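Side-chain contact in probable secreted solute-binding lipoprotein (Streptomyces coelicolor, PDB 3I3V), which probably binds a solute outside the cell and delivers it for uptake, as extracellular solute-binding lipoproteins of transport systems do: residues L186-D189 / E190-V194. Numbering follows the deposited sequence.
Sequences LSQD and EARHV
Ser187 and Glu190 form a capping box that starts helix 188-197, in the lobe of this solute-binding protein fold that also carries helices 172-182 and 203-217. Glu190 folds back along the first turn, its chain extended beyond CG, and OE2 takes the backbone N of Ser187 at 2.7 Å in a nearly straight bond (175°), on the anti side, somewhat out of the carboxylate plane. Ser187 OG in turn accepts a weak bond from Glu190 N, 3.4 Å away; chi1 of 64° sets the hydroxyl between its own N and carbonyl carbon, where it can accept. Leu186, the residue before the cap, packs its CD2 on Glu190 CB at 3.6 Å and reaches Val194 CG2 in the next turn. Arg192 bends at chi2 and chi3, which brings its guanidinium back to Asp189, whose OD1 forms a salt bridge with NH2 at 3.1 Å, carboxylate and guanidinium planes 77° apart. A leucine in place of Arg192 would probably leave the Asp189 carboxylate without its cationic mate and Gln188 O with one donor fewer. That oxygen is gripped by Arg192 N, tilted modestly from the carbonyl plane, and by Arg192 NE, well above it on the opposite face, 3.2 Å from the oxygen.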
ATOM      1  N   LEU C 186       9.453  56.983 -27.096  1.00 43.38           N
ATOM      2  CA  LEU C 186       8.522  56.154 -27.851  1.00 42.92           C
ATOM      3  C   LEU C 186       8.464  54.737 -27.292  1.00 44.49           C
ATOM      4  O   LEU C 186       9.499  54.098 -27.094  1.00 43.74           O
ATOM      5  CB  LEU C 186       8.945  56.101 -29.326  1.00 41.90           C
ATOM      6  CG  LEU C 186       8.762  57.353 -30.190  1.00 39.79           C
ATOM      7  CD1 LEU C 186       9.549  57.230 -31.476  1.00 39.31           C
ATOM      8  CD2 LEU C 186       7.299  57.536 -30.492  1.00 37.88           C
ATOM      9  N   SER C 187       7.254  54.247 -27.026  1.00 44.67           N
ATOM     10  CA  SER C 187       7.102  52.894 -26.515  1.00 44.87           C
ATOM     11  C   SER C 187       7.299  51.958 -27.697  1.00 46.67           C
ATOM     12  O   SER C 187       7.410  52.404 -28.836  1.00 46.00           O
ATOM     13  CB  SER C 187       5.710  52.688 -25.931  1.00 44.52           C
ATOM     14  OG  SER C 187       4.723  52.814 -26.939  1.00 44.95           O
ATOM     15  N   GLN C 188       7.330  50.661 -27.432  1.00 49.15           N
ATOM     16  CA  GLN C 188       7.520  49.684 -28.495  1.00 51.39           C
ATOM     17  C   GLN C 188       6.494  49.860 -29.622  1.00 52.19           C
ATOM     18  O   GLN C 188       6.849  49.908 -30.800  1.00 51.84           O
ATOM     19  CB  GLN C 188       7.421  48.268 -27.923  1.00 52.71           C
ATOM     20  CG  GLN C 188       8.490  47.327 -28.445  1.00 56.86           C
ATOM     21  CD  GLN C 188       9.836  47.557 -27.786  1.00 57.17           C
ATOM     22  OE1 GLN C 188      10.214  48.693 -27.496  1.00 58.56           O
ATOM     23  NE2 GLN C 188      10.572  46.476 -27.551  1.00 58.48           N
ATOM     24  N   ASP C 189       5.222  49.955 -29.250  1.00 53.02           N
ATOM     25  CA  ASP C 189       4.140  50.115 -30.217  1.00 52.88           C
ATOM     26  C   ASP C 189       4.240  51.404 -31.022  1.00 52.16           C
ATOM     27  O   ASP C 189       3.977  51.405 -32.230  1.00 53.21           O
ATOM     28  CB  ASP C 189       2.792  50.057 -29.500  1.00 55.82           C
ATOM     29  CG  ASP C 189       2.342  48.633 -29.224  1.00 59.08           C
ATOM     30  OD1 ASP C 189       3.165  47.823 -28.745  1.00 60.41           O
ATOM     31  OD2 ASP C 189       1.159  48.324 -29.486  1.00 62.42           O
ATOM     32  N   GLU C 190       4.621  52.494 -30.358  1.00 48.61           N
ATOM     33  CA  GLU C 190       4.756  53.786 -31.023  1.00 46.22           C
ATOM     34  C   GLU C 190       5.880  53.791 -32.042  1.00 44.28           C
ATOM     35  O   GLU C 190       5.727  54.325 -33.136  1.00 43.07           O
ATOM     36  CB  GLU C 190       4.982  54.886 -29.987  1.00 47.12           C
ATOM     37  CG  GLU C 190       3.714  55.279 -29.262  1.00 48.99           C
ATOM     38  CD  GLU C 190       3.972  55.924 -27.921  1.00 50.85           C
ATOM     39  OE1 GLU C 190       3.008  56.449 -27.328  1.00 52.38           O
ATOM     40  OE2 GLU C 190       5.131  55.898 -27.451  1.00 52.73           O
ATOM     41  N   ALA C 191       7.013  53.203 -31.674  1.00 44.40           N
ATOM     42  CA  ALA C 191       8.156  53.130 -32.573  1.00 43.97           C
ATOM     43  C   ALA C 191       7.736  52.286 -33.769  1.00 43.85           C
ATOM     44  O   ALA C 191       8.147  52.539 -34.900  1.00 45.27           O
ATOM     45  CB  ALA C 191       9.350  52.494 -31.864  1.00 40.46           C
ATOM     46  N   ARG C 192       6.903  51.285 -33.504  1.00 45.20           N
ATOM     47  CA  ARG C 192       6.401  50.388 -34.541  1.00 46.71           C
ATOM     48  C   ARG C 192       5.657  51.205 -35.601  1.00 45.93           C
ATOM     49  O   ARG C 192       5.874  51.033 -36.801  1.00 45.30           O
ATOM     50  CB  ARG C 192       5.439  49.364 -33.932  1.00 50.19           C
ATOM     51  CG  ARG C 192       5.692  47.926 -34.345  1.00 53.85           C
ATOM     52  CD  ARG C 192       6.704  47.268 -33.421  1.00 58.23           C
ATOM     53  NE  ARG C 192       6.162  47.007 -32.089  1.00 60.50           N
ATOM     54  CZ  ARG C 192       5.262  46.068 -31.816  1.00 62.73           C
ATOM     55  NH1 ARG C 192       4.794  45.291 -32.785  1.00 64.71           N
ATOM     56  NH2 ARG C 192       4.830  45.903 -30.571  1.00 63.11           N
ATOM     57  N   HIS C 193       4.773  52.088 -35.143  1.00 45.10           N
ATOM     58  CA  HIS C 193       3.998  52.943 -36.040  1.00 45.11           C
ATOM     59  C   HIS C 193       4.893  53.969 -36.738  1.00 42.95           C
ATOM     60  O   HIS C 193       4.785  54.172 -37.949  1.00 42.51           O
ATOM     61  CB  HIS C 193       2.890  53.675 -35.263  1.00 46.40           C
ATOM     62  CG  HIS C 193       2.287  54.827 -36.013  1.00 47.58           C
ATOM     63  ND1 HIS C 193       1.640  54.674 -37.220  1.00 48.30           N
ATOM     64  CD2 HIS C 193       2.271  56.154 -35.744  1.00 48.37           C
ATOM     65  CE1 HIS C 193       1.253  55.858 -37.664  1.00 48.53           C
ATOM     66  NE2 HIS C 193       1.625  56.773 -36.787  1.00 49.43           N
ATOM     67  N   VAL C 194       5.772  54.613 -35.970  1.00 40.27           N
ATOM     68  CA  VAL C 194       6.672  55.617 -36.531  1.00 38.13           C
ATOM     69  C   VAL C 194       7.497  55.073 -37.695  1.00 38.45           C
ATOM     70  O   VAL C 194       7.469  55.635 -38.786  1.00 41.01           O
ATOM     71  CB  VAL C 194       7.638  56.185 -35.454  1.00 36.02           C
ATOM     72  CG1 VAL C 194       8.588  57.192 -36.075  1.00 32.04           C
ATOM     73  CG2 VAL C 194       6.848  56.848 -34.353  1.00 35.86           C
TER